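Local coordinates for probable arylamine n-acetyl transferase (Mycobacterium abscessus, PDB 4GUZ), which probably transfers an acetyl group from acetyl-coenzyme A to arylamine substrates, at residues Gly76-Glu81 against Phe207-Pro212; Arg219-Gln224 against Ala230-His235; Glu256-Leu261 against Thr275-Arg280. All coordinates share one frame; numbering follows the deposited sequence.

Interaction 1 of 3, residues Gly76-Glu81 against Phe207-Pro212; sequences GGYCYE and FVASSP
Tyr78 and Tyr80 reach out to meet Val208 and Ala209 at the end of helix 198-210, from within the GGYCYE stretch, which carries the GGxCxE part of the RGGxCxE signature of arylamine N-acetyltransferases. Walking along that stretch, the two glycines are pinned to the region of strand 48-49, Gly76 N by a hydrogen bond to Glu49 OE2 and Gly77 through backbone bonds with Lys47 and Glu49. Tyr78 is the N-cap of helix 79-92. Tyr78 N bonds to Glu81 OE1 at 2.8 Å, from above the carboxylate plane, which is the side-chain-to-backbone half of a capping box, and Lys69 makes a salt bridge to the other oxygen, OE2. CG of Tyr78 sits between its backbone N and carbonyl carbon (chi1 64°), and this sends the ring across to the second helix. There Tyr78 CE2 lies 3.6 Å from Val208 CG1, the two side chains sliding past each other in opposite directions. Beyond the ring, Tyr78 OH comes to 3.5 Å from Ala209 CB, while its hydrogen bond goes to Ser205 OG one turn earlier. Cys79, which contributes almost nothing to this interface, is probably the nucleophile of a Cys-His-Asp triad with His116 and Asp131. Cys79 SG sits 3.5 Å above the centre of the Tyr80 ring, which thus packs against the thiol of the presumed nucleophile. Tyr80 in turn is anchored by OH to Gln101, and at its edge, close to the ring plane, Tyr80 CE2 meets Val208 CG2 at 4.3 Å.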
loop_
_atom_site.group_PDB
_atom_site.type_symbol
_atom_site.label_atom_id
_atom_site.label_comp_id
_atom_site.label_asym_id
_atom_site.label_seq_id
_atom_site.Cartn_x
_atom_site.Cartn_y
_atom_site.Cartn_z
ATOM N N GLY A 76 3.967 8.655 6.811
ATOM C CA GLY A 76 3.293 7.609 6.060
ATOM C C GLY A 76 3.632 6.232 6.586
ATOM O O GLY A 76 4.418 6.098 7.524
ATOM N N GLY A 77 3.054 5.215 5.958
ATOM C CA GLY A 77 3.266 3.822 6.335
ATOM C C GLY A 77 3.401 2.892 5.149
ATOM O O GLY A 77 3.161 3.310 4.008
ATOM N N TYR A 78 3.835 1.629 5.384
ATOM C CA TYR A 78 3.926 0.701 4.258
ATOM C C TYR A 78 2.702 -0.240 4.259
ATOM O O TYR A 78 1.749 0.036 4.981
ATOM C CB TYR A 78 5.301 0.006 4.105
ATOM C CG TYR A 78 5.831 -0.945 5.167
ATOM C CD1 TYR A 78 4.968 -1.611 6.040
ATOM C CD2 TYR A 78 7.178 -1.300 5.192
ATOM C CE1 TYR A 78 5.447 -2.556 6.955
ATOM C CE2 TYR A 78 7.671 -2.219 6.114
ATOM C CZ TYR A 78 6.804 -2.846 6.995
ATOM O OH TYR A 78 7.321 -3.766 7.884
ATOM N N CYS A 79 2.672 -1.263 3.391
ATOM C CA CYS A 79 1.468 -2.070 3.159
ATOM C C CYS A 79 0.720 -2.505 4.430
ATOM O O CYS A 79 -0.489 -2.288 4.515
ATOM C CB CYS A 79 1.732 -3.254 2.227
ATOM S SG CYS A 79 2.670 -4.626 2.957
ATOM N N TYR A 80 1.443 -3.047 5.418
ATOM C CA TYR A 80 0.835 -3.612 6.615
ATOM C C TYR A 80 0.207 -2.537 7.505
ATOM O O TYR A 80 -0.813 -2.806 8.126
ATOM C CB TYR A 80 1.837 -4.522 7.352
ATOM C CG TYR A 80 2.139 -5.767 6.545
ATOM C CD1 TYR A 80 1.112 -6.547 6.023
ATOM C CD2 TYR A 80 3.450 -6.111 6.219
ATOM C CE1 TYR A 80 1.374 -7.631 5.188
ATOM C CE2 TYR A 80 3.726 -7.206 5.394
ATOM C CZ TYR A 80 2.684 -7.981 4.914
ATOM O OH TYR A 80 2.921 -9.070 4.122
ATOM N N GLU A 81 0.725 -1.305 7.477
ATOM C CA GLU A 81 0.128 -0.202 8.236
ATOM C C GLU A 81 -1.164 0.249 7.556
ATOM O O GLU A 81 -2.181 0.468 8.220
ATOM C CB GLU A 81 1.109 0.959 8.334
ATOM C CG GLU A 81 2.240 0.667 9.281
ATOM C CD GLU A 81 3.366 1.660 9.123
ATOM O OE1 GLU A 81 4.179 1.473 8.191
ATOM O OE2 GLU A 81 3.427 2.631 9.913
ATOM N N PHE A 207 9.716 -9.821 9.002
ATOM C CA PHE A 207 10.657 -10.144 7.921
ATOM C C PHE A 207 10.881 -8.907 7.036
ATOM O O PHE A 207 12.026 -8.552 6.758
ATOM C CB PHE A 207 10.125 -11.332 7.073
ATOM C CG PHE A 207 10.836 -11.606 5.764
ATOM C CD1 PHE A 207 10.323 -11.134 4.561
ATOM C CD2 PHE A 207 11.995 -12.375 5.729
ATOM C CE1 PHE A 207 10.983 -11.380 3.351
ATOM C CE2 PHE A 207 12.659 -12.626 4.520
ATOM C CZ PHE A 207 12.148 -12.129 3.337
ATOM N N VAL A 208 9.787 -8.258 6.591
ATOM C CA VAL A 208 9.863 -7.085 5.709
ATOM C C VAL A 208 10.650 -5.913 6.367
ATOM O O VAL A 208 11.462 -5.273 5.684
ATOM C CB VAL A 208 8.455 -6.643 5.207
ATOM C CG1 VAL A 208 8.520 -5.323 4.427
ATOM C CG2 VAL A 208 7.847 -7.729 4.322
ATOM N N ALA A 209 10.456 -5.672 7.676
ATOM C CA ALA A 209 11.110 -4.536 8.350
ATOM C C ALA A 209 12.579 -4.779 8.756
ATOM O O ALA A 209 13.319 -3.795 8.843
ATOM C CB ALA A 209 10.311 -4.108 9.573
ATOM N N SER A 210 13.014 -6.044 9.003
ATOM C CA SER A 210 14.395 -6.261 9.467
ATOM C C SER A 210 15.276 -7.227 8.625
ATOM O O SER A 210 16.508 -7.128 8.724
ATOM C CB SER A 210 14.392 -6.747 10.916
ATOM O OG SER A 210 13.798 -8.031 11.040
ATOM N N SER A 211 14.689 -8.161 7.850
ATOM C CA SER A 211 15.491 -9.127 7.100
ATOM C C SER A 211 16.348 -8.477 6.015
ATOM O O SER A 211 15.853 -7.616 5.281
ATOM C CB SER A 211 14.623 -10.218 6.478
ATOM O OG SER A 211 15.382 -11.153 5.725
ATOM N N PRO A 212 17.630 -8.909 5.879
ATOM C CA PRO A 212 18.487 -8.346 4.816
ATOM C C PRO A 212 18.036 -8.801 3.419
ATOM O O PRO A 212 18.423 -8.203 2.413
ATOM C CB PRO A 212 19.878 -8.884 5.166
ATOM C CG PRO A 212 19.618 -10.157 5.892
ATOM C CD PRO A 212 18.350 -9.927 6.675
#

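Interaction 2 of 3, residues Arg219-Gln224 against Ala230-His235; sequences RAFVQQ and AYILDH
From Ala220-His235 to Gln224-Tyr231 the two segments pair as the arms of a beta hairpin; the axes of strands 221-224 and 230-234 pass 4.7 Å apart and run antiparallel at 177°. Val222 and Leu233 form a hydrogen-bonded pair, with Val222 N to Leu233 O at 3.1 Å; Gln224 and Tyr231 repeat the pattern. The last rung is His235 N to Ala220 O, 2.8 Å, where His235 leaves the strand with a positive phi.

At this end Arg219 bends at chi3 and lays its guanidinium flat on the His235 ring, planes 28° apart, with Arg219 NH1 3.3 Å from His235 CD2. The Ala220 N-H is buried against the in-plane edge of the same imidazole and has no partner in the model. On the face that carries Phe221 and Ile232, the methyl CG2 of Ile232 sits over the phenyl ring, 3.6 Å from Phe221 CZ, a CH-pi contact. Asp234 instead meets that ring at its edge, its carboxylate standing almost upright to it at 81°. Val222 and Leu233 point to the other face and touch CB to CB at 4.1 Å.

Strand 48-49 flanks the Arg219-Gln224 arm and strand 237-242 the other, while helix 254-263 lies over the Val222-Leu233 face, with Val257 and Leu261 on Leu233.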
loop_
_atom_site.group_PDB
_atom_site.type_symbol
_atom_site.label_atom_id
_atom_site.label_comp_id
_atom_site.label_asym_id
_atom_site.label_seq_id
_atom_site.Cartn_x
_atom_site.Cartn_y
_atom_site.Cartn_z
ATOM N N ARG A 219 16.871 0.458 2.782
ATOM C CA ARG A 219 16.913 1.704 2.008
ATOM C C ARG A 219 15.543 2.352 1.845
ATOM O O ARG A 219 14.561 1.653 1.635
ATOM C CB ARG A 219 17.540 1.438 0.643
ATOM C CG ARG A 219 19.036 1.089 0.745
ATOM C CD ARG A 219 19.528 0.282 -0.434
ATOM N NE ARG A 219 19.213 0.915 -1.717
ATOM C CZ ARG A 219 20.014 1.747 -2.369
ATOM N NH1 ARG A 219 21.192 2.081 -1.860
ATOM N NH2 ARG A 219 19.644 2.251 -3.541
ATOM N N ALA A 220 15.496 3.701 1.955
ATOM C CA ALA A 220 14.289 4.522 1.869
ATOM C C ALA A 220 13.500 4.266 0.583
ATOM O O ALA A 220 14.072 4.177 -0.494
ATOM C CB ALA A 220 14.651 5.998 1.968
ATOM N N PHE A 221 12.183 4.062 0.731
ATOM C CA PHE A 221 11.257 3.875 -0.383
ATOM C C PHE A 221 10.013 4.636 -0.015
ATOM O O PHE A 221 9.387 4.331 0.998
ATOM C CB PHE A 221 10.973 2.398 -0.689
ATOM C CG PHE A 221 10.592 2.145 -2.136
ATOM C CD1 PHE A 221 11.554 2.163 -3.140
ATOM C CD2 PHE A 221 9.279 1.857 -2.487
ATOM C CE1 PHE A 221 11.197 1.933 -4.477
ATOM C CE2 PHE A 221 8.933 1.570 -3.819
ATOM C CZ PHE A 221 9.893 1.611 -4.802
ATOM N N VAL A 222 9.732 5.704 -0.757
ATOM C CA VAL A 222 8.604 6.597 -0.481
ATOM C C VAL A 222 7.784 6.729 -1.758
ATOM O O VAL A 222 8.349 6.809 -2.848
ATOM C CB VAL A 222 9.127 7.960 0.060
ATOM C CG1 VAL A 222 7.983 8.901 0.387
ATOM C CG2 VAL A 222 10.016 7.758 1.294
ATOM N N GLN A 223 6.445 6.669 -1.645
ATOM C CA GLN A 223 5.627 6.682 -2.860
ATOM C C GLN A 223 4.414 7.570 -2.725
ATOM O O GLN A 223 3.920 7.777 -1.620
ATOM C CB GLN A 223 5.176 5.247 -3.207
ATOM C CG GLN A 223 6.315 4.207 -3.355
ATOM C CD GLN A 223 5.754 2.893 -3.804
ATOM O OE1 GLN A 223 5.261 2.771 -4.919
ATOM N NE2 GLN A 223 5.761 1.881 -2.925
ATOM N N GLN A 224 3.925 8.088 -3.868
ATOM C CA GLN A 224 2.713 8.904 -3.920
ATOM C C GLN A 224 2.092 8.737 -5.290
ATOM O O GLN A 224 2.810 8.764 -6.281
ATOM C CB GLN A 224 3.020 10.399 -3.609
ATOM C CG GLN A 224 1.787 11.333 -3.685
ATOM C CD GLN A 224 2.236 12.778 -3.662
ATOM O OE1 GLN A 224 2.540 13.359 -2.601
ATOM N NE2 GLN A 224 2.366 13.366 -4.841
ATOM N N ALA A 230 2.651 10.324 -10.556
ATOM C CA ALA A 230 3.213 9.589 -9.421
ATOM C C ALA A 230 4.641 10.009 -9.153
ATOM O O ALA A 230 5.330 10.493 -10.048
ATOM C CB ALA A 230 3.164 8.089 -9.672
ATOM N N TYR A 231 5.070 9.851 -7.902
ATOM C CA TYR A 231 6.443 10.043 -7.441
ATOM C C TYR A 231 6.866 8.864 -6.622
ATOM O O TYR A 231 6.093 8.368 -5.790
ATOM C CB TYR A 231 6.618 11.283 -6.550
ATOM C CG TYR A 231 6.416 12.610 -7.222
ATOM C CD1 TYR A 231 7.460 13.237 -7.896
ATOM C CD2 TYR A 231 5.217 13.300 -7.088
ATOM C CE1 TYR A 231 7.294 14.492 -8.480
ATOM C CE2 TYR A 231 5.039 14.555 -7.664
ATOM C CZ TYR A 231 6.078 15.149 -8.358
ATOM O OH TYR A 231 5.881 16.394 -8.912
ATOM N N ILE A 232 8.105 8.465 -6.803
ATOM C CA ILE A 232 8.738 7.400 -6.046
ATOM C C ILE A 232 10.142 7.855 -5.701
ATOM O O ILE A 232 10.916 8.135 -6.612
ATOM C CB ILE A 232 8.792 6.018 -6.776
ATOM C CG1 ILE A 232 7.396 5.438 -7.129
ATOM C CG2 ILE A 232 9.607 5.007 -5.933
ATOM C CD1 ILE A 232 7.408 4.093 -8.043
ATOM N N LEU A 233 10.475 7.896 -4.412
ATOM C CA LEU A 233 11.840 8.137 -3.973
ATOM C C LEU A 233 12.466 6.764 -3.711
ATOM O O LEU A 233 12.006 6.018 -2.840
ATOM C CB LEU A 233 11.891 9.050 -2.737
ATOM C CG LEU A 233 13.279 9.286 -2.140
ATOM C CD1 LEU A 233 14.152 10.132 -3.078
ATOM C CD2 LEU A 233 13.191 9.928 -0.777
ATOM N N ASP A 234 13.458 6.397 -4.525
ATOM C CA ASP A 234 14.121 5.112 -4.406
ATOM C C ASP A 234 15.493 5.417 -3.804
ATOM O O ASP A 234 16.430 5.766 -4.527
ATOM C CB ASP A 234 14.185 4.414 -5.787
ATOM C CG ASP A 234 14.693 2.984 -5.744
ATOM O OD1 ASP A 234 15.009 2.498 -4.637
ATOM O OD2 ASP A 234 14.778 2.344 -6.829
ATOM N N HIS A 235 15.554 5.410 -2.457
ATOM C CA HIS A 235 16.725 5.753 -1.635
ATOM C C HIS A 235 16.968 7.268 -1.798
ATOM O O HIS A 235 16.245 8.045 -1.169
ATOM C CB HIS A 235 17.956 4.879 -1.965
ATOM C CG HIS A 235 19.065 4.974 -0.967
ATOM N ND1 HIS A 235 18.845 4.752 0.381
ATOM C CD2 HIS A 235 20.384 5.206 -1.162
ATOM C CE1 HIS A 235 20.027 4.885 0.964
ATOM N NE2 HIS A 235 20.984 5.150 0.079
#

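Interaction 3 of 3, residues Glu256-Leu261 against Thr275-Arg280; sequences EVLATL and TLLLER
Two helices near the C-terminal end of the chain, 254-263 and 271-282, lean together through a small leucine cluster made by Leu258 and Leu261 on the first and Leu277 and Leu278 on the second. The local axes pass at 10.9 Å and cross at 124°, so the helices run more against each other than along each other and meet over a short patch, with only 175 Å² buried in all. That spacing is wide for close helix packing; branched side chains bridge it rather than backbones in touch.

Leu258 does most of the work, and its two methyls divide the job. Leu258 CD1 lies 3.7 Å from Leu278 CD2, where the two side chains cross at about a right angle. Leu258 CD2 goes the other way, to Leu277, sliding past it in the opposite direction with 4.0 Å between Leu258 CD2 and Leu277 CD2. That same methyl of Leu277 is shared: Leu261 comes at it tip to tip, with Leu261 CD1 at 3.8 Å from Leu277 CD2. The Leu277 side chain starts out toward the partner helix, and its CG, opposite the backbone N (chi1 -179°), carries CD2 to the two leucines. Leu278 beside it starts off along the flank and reaches in with the end of its branch.

The buried side of the cluster rests on helix 51-56, where Leu51 packs on both Leu261 and Leu277 and Leu55 packs on Leu277. Further along helix 271-282, Arg280 NE bonds to Val54 O of helix 51-56, while helix 254-263 lies over strand 229-234, with Val257 and Leu261 against Leu233.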
loop_
_atom_site.group_PDB
_atom_site.type_symbol
_atom_site.label_atom_id
_atom_site.label_comp_id
_atom_site.label_asym_id
_atom_site.label_seq_id
_atom_site.Cartn_x
_atom_site.Cartn_y
_atom_site.Cartn_z
ATOM N N GLU A 256 18.674 17.435 0.114
ATOM C CA GLU A 256 17.567 17.534 -0.847
ATOM C C GLU A 256 16.494 16.476 -0.555
ATOM O O GLU A 256 15.313 16.755 -0.743
ATOM C CB GLU A 256 18.062 17.405 -2.287
ATOM C CG GLU A 256 18.710 18.674 -2.822
ATOM C CD GLU A 256 19.550 18.495 -4.075
ATOM O OE1 GLU A 256 20.051 17.372 -4.309
ATOM O OE2 GLU A 256 19.742 19.494 -4.803
ATOM N N VAL A 257 16.905 15.287 -0.052
ATOM C CA VAL A 257 15.975 14.207 0.331
ATOM C C VAL A 257 15.033 14.724 1.420
ATOM O O VAL A 257 13.816 14.604 1.260
ATOM C CB VAL A 257 16.702 12.911 0.778
ATOM C CG1 VAL A 257 15.713 11.898 1.387
ATOM C CG2 VAL A 257 17.447 12.286 -0.394
ATOM N N LEU A 258 15.581 15.323 2.507
ATOM C CA LEU A 258 14.725 15.874 3.570
ATOM C C LEU A 258 13.796 16.955 3.024
ATOM O O LEU A 258 12.633 17.017 3.422
ATOM C CB LEU A 258 15.541 16.457 4.739
ATOM C CG LEU A 258 16.522 15.554 5.490
ATOM C CD1 LEU A 258 17.171 16.347 6.616
ATOM C CD2 LEU A 258 15.818 14.354 6.113
ATOM N N ALA A 259 14.313 17.822 2.122
ATOM C CA ALA A 259 13.494 18.873 1.497
ATOM C C ALA A 259 12.370 18.268 0.653
ATOM O O ALA A 259 11.221 18.683 0.784
ATOM C CB ALA A 259 14.360 19.781 0.635
ATOM N N THR A 260 12.707 17.288 -0.210
ATOM C CA THR A 260 11.752 16.601 -1.097
ATOM C C THR A 260 10.706 15.859 -0.267
ATOM O O THR A 260 9.520 15.922 -0.601
ATOM C CB THR A 260 12.492 15.667 -2.076
ATOM O OG1 THR A 260 13.264 16.478 -2.968
ATOM C CG2 THR A 260 11.553 14.816 -2.894
ATOM N N LEU A 261 11.133 15.193 0.828
ATOM C CA LEU A 261 10.194 14.482 1.705
ATOM C C LEU A 261 9.099 15.423 2.219
ATOM O O LEU A 261 7.923 15.073 2.177
ATOM C CB LEU A 261 10.930 13.813 2.880
ATOM C CG LEU A 261 11.663 12.507 2.548
ATOM C CD1 LEU A 261 12.513 12.058 3.717
ATOM C CD2 LEU A 261 10.681 11.398 2.143
ATOM N N THR A 275 18.408 13.355 11.644
ATOM C CA THR A 275 19.857 13.218 11.788
ATOM C C THR A 275 20.282 11.796 11.400
ATOM O O THR A 275 21.227 11.628 10.623
ATOM C CB THR A 275 20.276 13.576 13.236
ATOM O OG1 THR A 275 19.818 14.895 13.547
ATOM C CG2 THR A 275 21.784 13.487 13.458
ATOM N N LEU A 276 19.563 10.783 11.919
ATOM C CA LEU A 276 19.837 9.372 11.635
ATOM C C LEU A 276 19.557 9.040 10.161
ATOM O O LEU A 276 20.297 8.246 9.576
ATOM C CB LEU A 276 19.013 8.470 12.568
ATOM C CG LEU A 276 19.312 6.959 12.558
ATOM C CD1 LEU A 276 20.750 6.660 12.970
ATOM C CD2 LEU A 276 18.349 6.215 13.470
ATOM N N LEU A 277 18.527 9.656 9.548
ATOM C CA LEU A 277 18.222 9.373 8.138
ATOM C C LEU A 277 19.350 9.866 7.233
ATOM O O LEU A 277 19.794 9.104 6.378
ATOM C CB LEU A 277 16.859 9.937 7.694
ATOM C CG LEU A 277 16.451 9.656 6.230
ATOM C CD1 LEU A 277 16.192 8.185 5.975
ATOM C CD2 LEU A 277 15.254 10.450 5.841
ATOM N N LEU A 278 19.859 11.099 7.473
ATOM C CA LEU A 278 20.980 11.703 6.742
ATOM C C LEU A 278 22.222 10.788 6.772
ATOM O O LEU A 278 22.945 10.723 5.779
ATOM C CB LEU A 278 21.333 13.091 7.329
ATOM C CG LEU A 278 20.356 14.241 7.079
ATOM C CD1 LEU A 278 20.712 15.466 7.913
ATOM C CD2 LEU A 278 20.351 14.648 5.637
ATOM N N GLU A 279 22.444 10.071 7.903
ATOM C CA GLU A 279 23.543 9.117 8.094
ATOM C C GLU A 279 23.333 7.907 7.197
ATOM O O GLU A 279 24.285 7.477 6.543
ATOM C CB GLU A 279 23.679 8.691 9.571
ATOM C CG GLU A 279 24.236 9.781 10.477
ATOM C CD GLU A 279 24.398 9.450 11.952
ATOM O OE1 GLU A 279 24.381 8.251 12.316
ATOM O OE2 GLU A 279 24.565 10.403 12.746
ATOM N N ARG A 280 22.082 7.384 7.127
ATOM C CA ARG A 280 21.735 6.265 6.234
ATOM C C ARG A 280 21.920 6.685 4.762
ATOM O O ARG A 280 22.428 5.904 3.956
ATOM C CB ARG A 280 20.284 5.786 6.460
ATOM C CG ARG A 280 19.968 5.262 7.860
ATOM C CD ARG A 280 20.404 3.817 8.076
ATOM N NE ARG A 280 19.740 3.213 9.235
ATOM C CZ ARG A 280 20.173 3.303 10.492
ATOM N NH1 ARG A 280 21.280 3.980 10.775
ATOM N NH2 ARG A 280 19.498 2.722 11.473
#

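In the fold
Following the chain, interaction 1 closes the longest loop: from the start of helix 79-92 the chain goes out through the eight-stranded sheet and returns along helix 198-210. Strand 221-226 comes next, and interaction 2 closes the short hairpin with strand 229-234. Interaction 3 then closes a brief excursion between the last two helices. The three loops are in series, with none nested or crossed. Interactions 1 and 2 lie 14 Å apart between centres and do not touch, whereas interactions 2 and 3 do: Val222 CG2 meets Leu261 CD2 at 3.8 Å, so helix 254-263 is packed on the five-stranded sheet, with helix 271-282 joined to it through interaction 3.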